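Local coordinates for nickel ABC transporter (Nickel-binding protein) (Bacillus halodurans, PDB 3T66) that probably captures nickel or peptide-like ligands outside the cell as the solute-binding component of an ABC transporter, at residues L45-E50 and T54-L59; V138-S143 and S476-I481; R391-Y396 and D432-L437; I124-K127 and E132-S135; K74-V79 and E180-A185. All coordinates share one frame; numbering follows the deposited sequence.

Contact 1 (L45-E50 and T54-L59)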
# COMPACT_ATOMS: atom_id res chain seq x y z
N LEU A 45 2.10 -11.55 -13.74
CA LEU A 45 1.34 -12.79 -13.82
C LEU A 45 -0.00 -12.71 -13.10
O LEU A 45 -0.99 -13.40 -13.40
CB LEU A 45 2.14 -13.96 -13.26
CG LEU A 45 3.52 -14.28 -13.86
CD1 LEU A 45 4.24 -15.44 -13.15
CD2 LEU A 45 3.41 -14.61 -15.30
N VAL A 46 -0.06 -11.81 -12.14
CA VAL A 46 -1.15 -11.84 -11.22
C VAL A 46 -1.33 -10.42 -10.80
O VAL A 46 -0.38 -9.69 -10.86
CB VAL A 46 -0.75 -12.81 -10.14
CG1 VAL A 46 -0.93 -12.25 -8.83
CG2 VAL A 46 -1.56 -14.04 -10.30
N ARG A 47 -2.55 -10.02 -10.45
CA ARG A 47 -2.88 -8.61 -10.14
C ARG A 47 -3.80 -8.55 -8.96
O ARG A 47 -4.33 -9.54 -8.55
CB ARG A 47 -3.58 -7.89 -11.33
CG ARG A 47 -4.75 -8.69 -12.01
CD ARG A 47 -5.47 -7.90 -13.10
NE ARG A 47 -6.03 -6.66 -12.55
CZ ARG A 47 -5.72 -5.41 -12.93
NH1 ARG A 47 -4.86 -5.15 -13.91
NH2 ARG A 47 -6.31 -4.38 -12.33
N VAL A 48 -3.99 -7.35 -8.43
CA VAL A 48 -5.02 -7.04 -7.44
C VAL A 48 -6.30 -6.50 -8.15
O VAL A 48 -6.32 -5.39 -8.68
CB VAL A 48 -4.46 -5.96 -6.50
CG1 VAL A 48 -5.48 -5.50 -5.51
CG2 VAL A 48 -3.21 -6.43 -5.82
N ASP A 49 -7.36 -7.29 -8.15
CA ASP A 49 -8.60 -6.96 -8.81
C ASP A 49 -9.20 -5.71 -8.17
O ASP A 49 -9.28 -5.62 -6.97
CB ASP A 49 -9.49 -8.19 -8.67
CG ASP A 49 -10.94 -7.94 -9.01
OD1 ASP A 49 -11.27 -7.08 -9.89
OD2 ASP A 49 -11.78 -8.66 -8.39
N GLU A 50 -9.59 -4.74 -8.98
CA GLU A 50 -10.28 -3.54 -8.50
C GLU A 50 -11.64 -3.81 -7.81
O GLU A 50 -12.01 -3.09 -6.90
CB GLU A 50 -10.45 -2.49 -9.61
N THR A 54 -8.93 -8.66 -4.23
CA THR A 54 -8.11 -9.85 -4.01
C THR A 54 -7.14 -10.13 -5.15
O THR A 54 -7.25 -9.55 -6.22
CB THR A 54 -8.94 -11.15 -3.72
OG1 THR A 54 -9.30 -11.78 -4.95
CG2 THR A 54 -10.21 -10.83 -2.99
N ILE A 55 -6.20 -11.04 -4.88
CA ILE A 55 -5.26 -11.60 -5.84
C ILE A 55 -5.95 -12.39 -6.96
O ILE A 55 -6.56 -13.44 -6.71
CB ILE A 55 -4.27 -12.47 -5.08
CG1 ILE A 55 -3.52 -11.57 -4.06
CG2 ILE A 55 -3.31 -13.12 -6.02
CD1 ILE A 55 -3.46 -12.03 -2.55
N ALA A 56 -5.87 -11.85 -8.18
CA ALA A 56 -6.56 -12.36 -9.36
C ALA A 56 -5.60 -12.70 -10.51
O ALA A 56 -4.56 -12.05 -10.67
CB ALA A 56 -7.54 -11.37 -9.84
N PRO A 57 -5.95 -13.62 -11.36
CA PRO A 57 -5.11 -13.86 -12.51
C PRO A 57 -5.11 -12.73 -13.50
O PRO A 57 -6.10 -12.09 -13.70
CB PRO A 57 -5.75 -15.08 -13.14
CG PRO A 57 -7.01 -15.25 -12.48
CD PRO A 57 -6.84 -14.75 -11.14
N TRP A 58 -3.95 -12.47 -14.08
CA TRP A 58 -3.83 -11.55 -15.17
C TRP A 58 -3.17 -12.29 -16.29
O TRP A 58 -3.82 -12.91 -17.06
CB TRP A 58 -2.99 -10.38 -14.72
CG TRP A 58 -3.23 -9.15 -15.41
CD1 TRP A 58 -4.14 -8.91 -16.34
CD2 TRP A 58 -2.51 -7.96 -15.25
NE1 TRP A 58 -4.05 -7.65 -16.78
CE2 TRP A 58 -3.04 -7.04 -16.11
CE3 TRP A 58 -1.45 -7.59 -14.44
CZ2 TRP A 58 -2.57 -5.76 -16.20
CZ3 TRP A 58 -0.99 -6.34 -14.53
CH2 TRP A 58 -1.53 -5.44 -15.40
N LEU A 59 -1.86 -12.27 -16.34
CA LEU A 59 -1.11 -12.96 -17.37
C LEU A 59 -1.19 -14.43 -17.21
O LEU A 59 -1.00 -15.16 -18.14
CB LEU A 59 0.34 -12.56 -17.37
CG LEU A 59 0.68 -11.25 -18.03
CD1 LEU A 59 2.10 -11.19 -18.31
CD2 LEU A 59 -0.08 -11.08 -19.24

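Contact 2 (V138-S143 and S476-I481)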
# COMPACT_ATOMS: atom_id res chain seq x y z
N VAL A 138 2.59 -10.16 -7.92
CA VAL A 138 1.90 -8.93 -8.22
C VAL A 138 2.88 -7.75 -8.39
O VAL A 138 2.57 -6.79 -9.08
CB VAL A 138 0.93 -8.60 -7.07
CG1 VAL A 138 0.18 -7.27 -7.31
CG2 VAL A 138 -0.03 -9.72 -6.81
N ASN A 139 4.05 -7.84 -7.77
CA ASN A 139 5.00 -6.75 -7.73
C ASN A 139 5.31 -6.36 -9.12
O ASN A 139 5.79 -7.17 -9.91
CB ASN A 139 6.28 -7.22 -7.09
CG ASN A 139 7.00 -6.13 -6.32
OD1 ASN A 139 7.26 -5.05 -6.82
ND2 ASN A 139 7.36 -6.45 -5.08
N PRO A 140 5.08 -5.09 -9.44
CA PRO A 140 5.38 -4.57 -10.73
C PRO A 140 6.77 -4.89 -11.17
O PRO A 140 7.03 -4.91 -12.37
CB PRO A 140 5.20 -3.11 -10.51
CG PRO A 140 3.97 -3.09 -9.70
CD PRO A 140 4.23 -4.16 -8.68
N ASN A 141 7.65 -5.18 -10.23
CA ASN A 141 9.03 -5.62 -10.48
C ASN A 141 9.19 -6.83 -11.28
O ASN A 141 10.27 -7.09 -11.77
CB ASN A 141 9.61 -6.11 -9.19
CG ASN A 141 10.03 -5.02 -8.38
OD1 ASN A 141 10.08 -3.88 -8.88
ND2 ASN A 141 10.33 -5.30 -7.11
N VAL A 142 8.17 -7.67 -11.25
CA VAL A 142 8.32 -8.96 -11.78
C VAL A 142 7.44 -8.96 -12.97
O VAL A 142 6.93 -9.98 -13.39
CB VAL A 142 7.85 -9.98 -10.80
CG1 VAL A 142 8.28 -11.33 -11.27
CG2 VAL A 142 8.47 -9.75 -9.50
N SER A 143 7.26 -7.80 -13.55
CA SER A 143 6.45 -7.75 -14.72
C SER A 143 7.19 -8.49 -15.79
O SER A 143 8.41 -8.49 -15.78
CB SER A 143 6.23 -6.33 -15.15
OG SER A 143 7.40 -5.62 -15.04
N SER A 476 -3.90 -0.03 -5.35
CA SER A 476 -2.56 -0.56 -5.23
C SER A 476 -1.61 0.53 -5.67
O SER A 476 -0.43 0.58 -5.29
CB SER A 476 -2.41 -1.76 -6.13
OG SER A 476 -2.89 -1.45 -7.42
N GLU A 477 -2.15 1.43 -6.47
CA GLU A 477 -1.37 2.45 -7.12
C GLU A 477 -0.43 1.87 -8.15
O GLU A 477 0.61 2.45 -8.41
CB GLU A 477 -0.56 3.19 -6.07
CG GLU A 477 -1.41 4.08 -5.19
CD GLU A 477 -0.57 5.08 -4.48
OE1 GLU A 477 -0.22 6.10 -5.10
OE2 GLU A 477 -0.22 4.85 -3.31
N TYR A 478 -0.76 0.71 -8.71
CA TYR A 478 0.10 0.12 -9.70
C TYR A 478 -0.47 0.41 -11.04
O TYR A 478 0.22 0.33 -12.04
CB TYR A 478 0.17 -1.38 -9.53
CG TYR A 478 0.80 -1.81 -8.24
CD1 TYR A 478 1.67 -0.97 -7.55
CD2 TYR A 478 0.52 -3.07 -7.69
CE1 TYR A 478 2.24 -1.37 -6.35
CE2 TYR A 478 1.09 -3.49 -6.48
CZ TYR A 478 1.96 -2.64 -5.82
OH TYR A 478 2.53 -3.04 -4.63
N TYR A 479 -1.74 0.76 -11.09
CA TYR A 479 -2.40 0.82 -12.36
C TYR A 479 -2.90 2.20 -12.64
O TYR A 479 -3.63 2.79 -11.85
CB TYR A 479 -3.53 -0.19 -12.41
CG TYR A 479 -3.07 -1.50 -11.92
CD1 TYR A 479 -2.11 -2.20 -12.61
CD2 TYR A 479 -3.53 -2.03 -10.75
CE1 TYR A 479 -1.65 -3.42 -12.15
CE2 TYR A 479 -3.07 -3.25 -10.28
CZ TYR A 479 -2.13 -3.92 -11.00
OH TYR A 479 -1.65 -5.12 -10.55
N MET A 480 -2.46 2.73 -13.78
CA MET A 480 -2.80 4.07 -14.17
C MET A 480 -3.10 4.08 -15.63
O MET A 480 -4.24 4.25 -16.00
CB MET A 480 -1.67 4.99 -13.81
CG MET A 480 -1.18 4.66 -12.42
SD MET A 480 -0.19 5.97 -11.81
CE MET A 480 0.32 5.32 -10.20
N ILE A 481 -2.12 3.84 -16.49
CA ILE A 481 -2.46 3.89 -17.91
C ILE A 481 -2.89 2.48 -18.28
O ILE A 481 -2.20 1.54 -17.91
CB ILE A 481 -1.29 4.45 -18.81
CG1 ILE A 481 -0.90 5.90 -18.47
CG2 ILE A 481 -1.64 4.34 -20.28
CD1 ILE A 481 -2.05 6.87 -18.41

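Contact 3 (R391-Y396 and D432-L437)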
# COMPACT_ATOMS: atom_id res chain seq x y z
N ARG A 391 0.06 -6.15 -1.38
CA ARG A 391 -0.60 -6.59 -2.59
C ARG A 391 -1.65 -7.59 -2.31
O ARG A 391 -1.64 -8.69 -2.84
CB ARG A 391 0.36 -6.98 -3.70
CG ARG A 391 1.45 -7.83 -3.31
CD ARG A 391 2.76 -7.27 -3.73
NE ARG A 391 3.70 -8.01 -2.91
CZ ARG A 391 4.70 -7.50 -2.21
NH1 ARG A 391 5.44 -8.33 -1.49
NH2 ARG A 391 5.00 -6.21 -2.26
N GLY A 392 -2.57 -7.17 -1.46
CA GLY A 392 -3.71 -8.00 -1.08
C GLY A 392 -3.50 -9.05 -0.04
O GLY A 392 -4.41 -9.80 0.23
N ASP A 393 -2.30 -9.11 0.54
CA ASP A 393 -2.00 -10.12 1.57
C ASP A 393 -1.50 -9.40 2.83
O ASP A 393 -0.77 -8.40 2.74
CB ASP A 393 -0.96 -11.14 1.06
CG ASP A 393 -0.88 -12.40 1.96
OD1 ASP A 393 -1.67 -13.36 1.73
OD2 ASP A 393 -0.05 -12.44 2.91
N ALA A 394 -1.91 -9.90 4.01
CA ALA A 394 -1.56 -9.22 5.21
C ALA A 394 -0.64 -10.04 6.04
O ALA A 394 -0.28 -9.60 7.13
CB ALA A 394 -2.76 -8.90 5.99
N GLY A 395 -0.24 -11.21 5.54
CA GLY A 395 0.65 -12.12 6.29
C GLY A 395 2.00 -11.58 6.76
O GLY A 395 2.41 -11.84 7.89
N TYR A 396 2.69 -10.82 5.90
CA TYR A 396 3.93 -10.19 6.28
C TYR A 396 3.65 -9.17 7.36
O TYR A 396 4.33 -9.16 8.38
CB TYR A 396 4.70 -9.54 5.13
CG TYR A 396 5.93 -8.81 5.66
CD1 TYR A 396 7.18 -9.48 5.82
CD2 TYR A 396 5.83 -7.47 6.11
CE1 TYR A 396 8.28 -8.82 6.36
CE2 TYR A 396 6.92 -6.80 6.66
CZ TYR A 396 8.13 -7.47 6.77
OH TYR A 396 9.17 -6.76 7.33
N ASP A 432 -8.71 -18.67 0.43
CA ASP A 432 -9.92 -18.35 1.18
C ASP A 432 -9.76 -18.50 2.69
O ASP A 432 -10.41 -17.76 3.46
CB ASP A 432 -11.14 -19.12 0.66
CG ASP A 432 -11.46 -18.79 -0.80
OD1 ASP A 432 -10.86 -17.85 -1.36
OD2 ASP A 432 -12.31 -19.46 -1.42
N VAL A 433 -8.90 -19.42 3.12
CA VAL A 433 -8.67 -19.60 4.58
C VAL A 433 -7.66 -18.60 5.10
O VAL A 433 -7.76 -18.15 6.24
CB VAL A 433 -8.22 -21.01 4.92
CG1 VAL A 433 -8.23 -21.21 6.41
CG2 VAL A 433 -9.15 -22.01 4.27
N ARG A 434 -6.69 -18.23 4.27
CA ARG A 434 -5.80 -17.13 4.62
C ARG A 434 -6.67 -15.90 4.92
O ARG A 434 -6.47 -15.19 5.92
CB ARG A 434 -4.82 -16.83 3.50
CG ARG A 434 -3.77 -17.89 3.29
CD ARG A 434 -2.71 -17.41 2.30
NE ARG A 434 -2.01 -16.22 2.81
CZ ARG A 434 -1.15 -16.28 3.82
NH1 ARG A 434 -0.89 -17.44 4.41
NH2 ARG A 434 -0.56 -15.18 4.25
N ALA A 435 -7.64 -15.67 4.07
CA ALA A 435 -8.65 -14.69 4.32
C ALA A 435 -9.34 -14.88 5.67
O ALA A 435 -9.50 -13.89 6.39
CB ALA A 435 -9.66 -14.72 3.21
N LYS A 436 -9.79 -16.09 6.02
CA LYS A 436 -10.60 -16.25 7.26
C LYS A 436 -9.73 -15.91 8.47
O LYS A 436 -10.18 -15.25 9.43
CB LYS A 436 -11.28 -17.64 7.41
N LEU A 437 -8.48 -16.35 8.42
CA LEU A 437 -7.58 -16.18 9.55
C LEU A 437 -7.20 -14.70 9.77
O LEU A 437 -7.16 -14.23 10.90
CB LEU A 437 -6.37 -17.06 9.36
CG LEU A 437 -6.79 -18.52 9.48
CD1 LEU A 437 -5.91 -19.41 8.67
CD2 LEU A 437 -6.68 -18.93 10.89

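Contact 4 (I124-K127 and E132-S135)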
# COMPACT_ATOMS: atom_id res chain seq x y z
N ILE A 124 7.23 -24.36 -10.18
CA ILE A 124 8.16 -23.50 -9.49
C ILE A 124 8.31 -24.08 -8.12
O ILE A 124 7.34 -24.52 -7.52
CB ILE A 124 7.66 -22.04 -9.44
CG1 ILE A 124 7.94 -21.34 -10.76
CG2 ILE A 124 8.36 -21.27 -8.37
CD1 ILE A 124 7.09 -20.08 -10.97
N THR A 125 9.54 -24.12 -7.63
CA THR A 125 9.79 -24.70 -6.32
C THR A 125 10.47 -23.62 -5.60
O THR A 125 11.47 -23.13 -6.08
CB THR A 125 10.74 -25.94 -6.38
OG1 THR A 125 10.14 -26.92 -7.21
CG2 THR A 125 10.91 -26.55 -5.04
N THR A 126 9.91 -23.24 -4.47
CA THR A 126 10.47 -22.19 -3.64
C THR A 126 11.49 -22.86 -2.72
O THR A 126 11.44 -24.08 -2.49
CB THR A 126 9.36 -21.57 -2.81
OG1 THR A 126 8.61 -22.61 -2.20
CG2 THR A 126 8.40 -20.82 -3.68
N LYS A 127 12.41 -22.08 -2.16
CA LYS A 127 13.48 -22.68 -1.34
C LYS A 127 12.96 -23.60 -0.23
O LYS A 127 13.52 -24.76 0.05
CB LYS A 127 14.38 -21.58 -0.85
CG LYS A 127 15.26 -21.09 -2.02
CD LYS A 127 15.58 -19.58 -2.01
CE LYS A 127 16.58 -19.23 -3.10
NZ LYS A 127 17.02 -17.84 -2.85
N GLU A 132 2.90 -17.44 0.97
CA GLU A 132 2.49 -16.20 0.38
C GLU A 132 3.21 -15.95 -0.91
O GLU A 132 3.25 -14.82 -1.38
CB GLU A 132 2.59 -15.04 1.37
CG GLU A 132 3.78 -15.04 2.32
CD GLU A 132 3.63 -15.93 3.59
OE1 GLU A 132 3.39 -15.38 4.71
OE2 GLU A 132 3.80 -17.17 3.46
N PHE A 133 3.72 -17.02 -1.52
CA PHE A 133 4.50 -16.91 -2.77
C PHE A 133 3.74 -16.18 -3.91
O PHE A 133 4.28 -15.24 -4.46
CB PHE A 133 5.09 -18.28 -3.23
CG PHE A 133 5.63 -18.28 -4.65
CD1 PHE A 133 6.83 -17.67 -4.95
CD2 PHE A 133 4.91 -18.83 -5.68
CE1 PHE A 133 7.32 -17.60 -6.27
CE2 PHE A 133 5.40 -18.77 -7.02
CZ PHE A 133 6.59 -18.16 -7.31
N ILE A 134 2.50 -16.57 -4.24
CA ILE A 134 1.80 -15.97 -5.39
C ILE A 134 1.68 -14.48 -5.27
O ILE A 134 1.99 -13.76 -6.22
CB ILE A 134 0.41 -16.60 -5.66
CG1 ILE A 134 0.58 -18.01 -6.22
CG2 ILE A 134 -0.36 -15.82 -6.73
CD1 ILE A 134 1.67 -18.17 -7.26
N SER A 135 1.30 -13.99 -4.10
CA SER A 135 1.08 -12.56 -3.94
C SER A 135 2.33 -11.73 -4.29
O SER A 135 2.21 -10.52 -4.61
CB SER A 135 0.51 -12.24 -2.56
OG SER A 135 1.53 -12.04 -1.60

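Contact 5 (K74-V79 and E180-A185)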
# COMPACT_ATOMS: atom_id res chain seq x y z
N LYS A 74 -0.41 -22.42 -14.61
CA LYS A 74 -0.92 -22.33 -16.02
C LYS A 74 -1.12 -20.88 -16.53
O LYS A 74 -1.79 -20.07 -15.90
CB LYS A 74 -2.23 -23.15 -16.22
N LEU A 75 -0.54 -20.59 -17.69
CA LEU A 75 -0.62 -19.28 -18.31
C LEU A 75 -1.63 -19.24 -19.45
O LEU A 75 -2.01 -20.26 -20.00
CB LEU A 75 0.73 -18.91 -18.91
CG LEU A 75 1.95 -19.19 -18.04
CD1 LEU A 75 3.28 -18.96 -18.78
CD2 LEU A 75 1.86 -18.37 -16.73
N ARG A 76 -2.01 -18.04 -19.85
CA ARG A 76 -2.99 -17.89 -20.90
C ARG A 76 -2.33 -18.30 -22.18
O ARG A 76 -1.11 -18.11 -22.36
CB ARG A 76 -3.45 -16.44 -21.00
CG ARG A 76 -3.97 -15.83 -19.70
CD ARG A 76 -4.49 -14.44 -19.94
NE ARG A 76 -5.33 -14.50 -21.12
CZ ARG A 76 -6.66 -14.63 -21.08
NH1 ARG A 76 -7.27 -14.63 -19.91
NH2 ARG A 76 -7.36 -14.74 -22.20
N GLU A 77 -3.12 -18.86 -23.10
CA GLU A 77 -2.56 -19.25 -24.38
C GLU A 77 -2.67 -18.16 -25.42
O GLU A 77 -2.16 -18.28 -26.52
CB GLU A 77 -3.10 -20.61 -24.83
CG GLU A 77 -2.58 -21.74 -23.93
CD GLU A 77 -3.58 -22.89 -23.70
OE1 GLU A 77 -4.41 -23.16 -24.62
OE2 GLU A 77 -3.53 -23.52 -22.60
N ASP A 78 -3.30 -17.06 -25.09
CA ASP A 78 -3.50 -16.06 -26.11
C ASP A 78 -2.66 -14.80 -25.97
O ASP A 78 -3.04 -13.80 -26.53
CB ASP A 78 -4.97 -15.67 -26.17
CG ASP A 78 -5.52 -15.29 -24.79
OD1 ASP A 78 -4.91 -15.75 -23.80
OD2 ASP A 78 -6.53 -14.53 -24.68
N VAL A 79 -1.55 -14.78 -25.25
CA VAL A 79 -0.92 -13.48 -25.07
C VAL A 79 0.27 -13.38 -25.98
O VAL A 79 0.93 -14.39 -26.20
CB VAL A 79 -0.50 -13.21 -23.60
CG1 VAL A 79 0.55 -12.12 -23.51
CG2 VAL A 79 -1.68 -12.84 -22.73
N GLU A 180 -2.56 -5.51 -31.20
CA GLU A 180 -2.97 -6.91 -30.85
C GLU A 180 -2.90 -7.26 -29.38
O GLU A 180 -2.67 -8.41 -29.02
CB GLU A 180 -2.10 -7.90 -31.60
CG GLU A 180 -1.73 -7.48 -33.03
CD GLU A 180 -2.88 -7.64 -34.02
OE1 GLU A 180 -3.83 -8.43 -33.72
OE2 GLU A 180 -2.83 -6.99 -35.11
N TYR A 181 -3.06 -6.25 -28.53
CA TYR A 181 -3.00 -6.41 -27.09
C TYR A 181 -3.98 -7.51 -26.72
O TYR A 181 -5.10 -7.49 -27.20
CB TYR A 181 -3.41 -5.12 -26.42
CG TYR A 181 -3.53 -5.26 -24.94
CD1 TYR A 181 -2.50 -5.80 -24.20
CD2 TYR A 181 -4.69 -4.88 -24.29
CE1 TYR A 181 -2.61 -5.96 -22.84
CE2 TYR A 181 -4.81 -5.03 -22.93
CZ TYR A 181 -3.77 -5.56 -22.21
OH TYR A 181 -3.90 -5.71 -20.85
N TRP A 182 -3.58 -8.45 -25.86
CA TRP A 182 -4.37 -9.65 -25.59
C TRP A 182 -5.72 -9.42 -24.94
O TRP A 182 -6.59 -10.28 -24.99
CB TRP A 182 -3.57 -10.59 -24.73
CG TRP A 182 -3.35 -10.06 -23.33
CD1 TRP A 182 -2.36 -9.23 -22.93
CD2 TRP A 182 -4.15 -10.34 -22.16
NE1 TRP A 182 -2.49 -8.97 -21.58
CE2 TRP A 182 -3.57 -9.64 -21.09
CE3 TRP A 182 -5.30 -11.12 -21.92
CZ2 TRP A 182 -4.10 -9.69 -19.79
CZ3 TRP A 182 -5.83 -11.17 -20.62
CH2 TRP A 182 -5.22 -10.46 -19.57
N ASP A 183 -5.90 -8.28 -24.29
CA ASP A 183 -7.17 -8.05 -23.60
C ASP A 183 -7.98 -6.93 -24.24
O ASP A 183 -8.94 -6.41 -23.66
CB ASP A 183 -6.94 -7.75 -22.12
CG ASP A 183 -8.07 -8.23 -21.26
OD1 ASP A 183 -8.86 -9.04 -21.75
OD2 ASP A 183 -8.17 -7.84 -20.09
N GLY A 184 -7.62 -6.55 -25.46
CA GLY A 184 -8.49 -5.67 -26.22
C GLY A 184 -7.86 -4.30 -26.29
O GLY A 184 -7.53 -3.70 -25.27
N ALA A 185 -7.68 -3.84 -27.51
CA ALA A 185 -6.82 -2.77 -27.81
C ALA A 185 -7.43 -1.43 -27.38
O ALA A 185 -8.63 -1.27 -27.41
CB ALA A 185 -6.47 -2.81 -29.31

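Contact 1 (L45-E50 and T54-L59)
Arg47 and Trp58 meet because of how each side chain leaves the backbone: Arg47 sets CG between its own backbone N and carbonyl carbon (chi1 47°) and bends at chi3, while Trp58 turns CG anti to its backbone N (chi1 -154°). The arginine is thereby laid across one indole face. Its CD sits over the five-membered ring, 3.6 Å from that ring's centroid, a CH-pi contact, and CZ lies 4.6 Å from the centroid of the six-membered ring, a cation-pi contact in which the guanidinium stands perpendicular to the indole and lowers NH1 toward CZ2. Tyr479 makes a second cation-pi contact with Arg47. Beneath these side chains runs a two-stranded antiparallel beta hairpin, 46-48 with 55-57. Arg47 and Ala56 are its hydrogen-bonded pair: Arg47 N gives to Ala56 O at 2.9 Å and Ala56 N to Arg47 O at 2.8 Å. Beyond them Asp49 N donates to Thr54 O (3.0 Å), and at the other end Trp58 N reaches Leu45 O (3.2 Å). Asp49 spends its carboxylate on the turn, accepting from the backbone N of Glu51 and of Asn52. Val46 CG1 packs on Ile55 CG2 at 3.8 Å, and Trp63 touches both residues.

Contact 2 (V138-S143 and S476-I481)
Pro140 lies over one face of the Tyr478 ring, and this CH-pi contact carries the meeting of 138-143 with 476-481. CG of the proline stands 3.8 Å from the ring centroid, only 16° off the normal, while the neighbouring CD is 3.9 Å from Tyr478 CE2, so two ring carbons of the proline are spread over the aromatic face. Tyr478 CG is anti to its own carbonyl carbon (chi1 -64°), which swings the ring toward the proline. Apolar packing at the ring's margin comes from Val138, whose CG1 approaches CE2 of Tyr478 at 4.0 Å near the plane of the ring. The same methyl comes within 4.3 Å of Tyr479 OH, a looser touch.

Polar bonding serves each segment separately. Ser476 OG accepts from Tyr478 N at 3.3 Å, an ST turn just ahead of the aromatic residue, and the carbonyl O of Ser476 lies over the ring face opposite the proline, 3.4 Å above the plane. On the other segment the short 3-10 turn at 140-141 has Val142 N bonded to Asn139 O at 2.8 Å. Val37 of helix 35-38 also touches Pro140 and Tyr479, while Val138 reaches back to Val46 and Val48.

Were Tyr478 an alanine, Pro140 and Val138 would probably lose their aromatic partner, opening a gap where the two loops meet. With mostly carbon surfaces meeting, the two loops, distant in sequence, are joined by shape and dispersion rather than by directional bonds.

Contact 3 (R391-Y396 and D432-L437)
The Asp393 carboxylate and the Arg434 guanidinium meet edge to edge, their planes 15° apart and so nearly coplanar. Asp393 OD1 lies in the guanidinium plane, at the edge that carries NE, and Gly395 CA sits near that plane as well, 3.9 Å from Arg434 NH2. The arginine grips side-on, with one nitrogen to each oxygen: Arg434 NE gives to Asp393 OD1 at 3.1 Å and Arg434 NH2 gives to Asp393 OD2 at 3.1 Å, both oxygens using their syn lone pairs. A further, weak bond runs from NH2 to OD1. Together these make a bidentate salt bridge.

OD2 has a second donor. Gly395 N reaches Asp393 OD2 at 2.9 Å from above the carboxylate plane, some 50° out of it, so the oxygen serves the arginine at its edge and the backbone from over its face. With CG anti to the backbone N (chi1 -166°), the carboxylate is placed to meet both. Arg434 comes from the first turn of helix 431-447 and bends at chi3 to present its side edge. Gly395, with no side chain, lies beside NH2.

Arg434 NH1 is held elsewhere, by the carbonyl O of Thr428, which fixes the rotation of the group from its far side. Such pairing, with the arginine buried, probably favours the ionised form of each partner. The Asp393 to Gly395 bond is a helix-capping interaction at the start of helix 395-402, and the salt bridge ties that capped end to helix 431-447.

Contact 4 (I124-K127 and E132-S135)
A strand of the four-stranded antiparallel sheet 60-64, 70-75, 121-126 and 112-118 meets here the connection that follows it: Ile124 and Thr126, alternate residues on one side of strand 121-126, receive the ring of Phe133 from the chain just past the strand's end. Thr125 between them points the other way. Phe133 has CG anti to its backbone N (chi1 167°), which carries its ring back onto the strand. Thr126 CG2 sits over one face of that ring, 4.2 Å from the centroid and 28° off the normal, a CH-pi contact displaced toward CD1. The threonine places OG1 between its backbone N and carbonyl carbon (chi1 49°), which leaves CG2 anti to the carbonyl carbon and facing the ring, with the hydroxyl bonded to the carbonyl O of Glu128.

Ile124 works at the far end of the ring, its CD1 4.2 Å from Phe133 CZ. Around them Trp71 of strand 70-75 meets the Phe133 ring, and Ile112 of strand 112-118 touches both Ile124 and Phe133, so the ring rests on three neighbouring strands. Within 132-135, Ser135 OG donates to Glu132 O at 3.3 Å. The closest approach of isoleucine to the ring is Ile124 CG2 to Phe133 CZ, 3.7 Å.

Contact 5 (K74-V79 and E180-A185)
Trp182 is met by Val79 and Arg76 at different parts of its indole. Val79 CG2 stands over one face, 3.6 Å from the centroid of the five-membered ring and 3.3 Å from Trp182 CG, a CH-pi contact. At the six-membered end the Arg76 guanidinium turns a face to Trp182 CZ3, its plane 32° from that of the indole, with Arg76 NE 3.4 Å from CZ3. Trp182 CG lies between its backbone N and carbonyl carbon (chi1 68°), which throws the indole toward both residues. On the face opposite Val79 lies Asp183 CB.

These residues come from the chain just beyond strand 70-75 and from a type I beta turn, Tyr181 to Gly184, closed by Gly184 N to Tyr181 O. Asp78 sets the arginine: Arg76 NE reaches Asp78 OD1 at 3.0 Å and Arg76 NH2 reaches Asp78 OD2 at 2.6 Å, a side-on salt bridge using the syn lone pair of each oxygen. Losing Arg76 to a leucine is likely to leave the Asp78 carboxylate without its charged mate and to strip the guanidinium face from the indole. Farther out, Glu43 takes Trp182 NE1 with one oxygen and Tyr181 OH with the other, while Trp58 brings its ring against that of Trp182, planes about 65° apart.

In the fold
Contact 1, the hairpin, lies at the middle of the group and closes before any other opens along the chain; it touches all four others, their centres 10 to 16 Å from its own. Contact 2 meets it through Val138 and Tyr479, contact 3 through Arg391 and Gly392, contact 4 through Ile134 and Ser135, and contact 5 through Arg76 and Trp182. Contacts 4 and 5 both reach the sheet of neighbouring strands 70-75 and 121-126, contact 4 nested in the loop that contact 5 closes. Contacts 2 and 5 cross, their segments alternating. Contacts 3 and 5 are farthest apart, about 28 Å between centres. Contact 3 falls inside the long loop closed by contact 2, whose late segment 476-481 returns to pack beside the early hairpin.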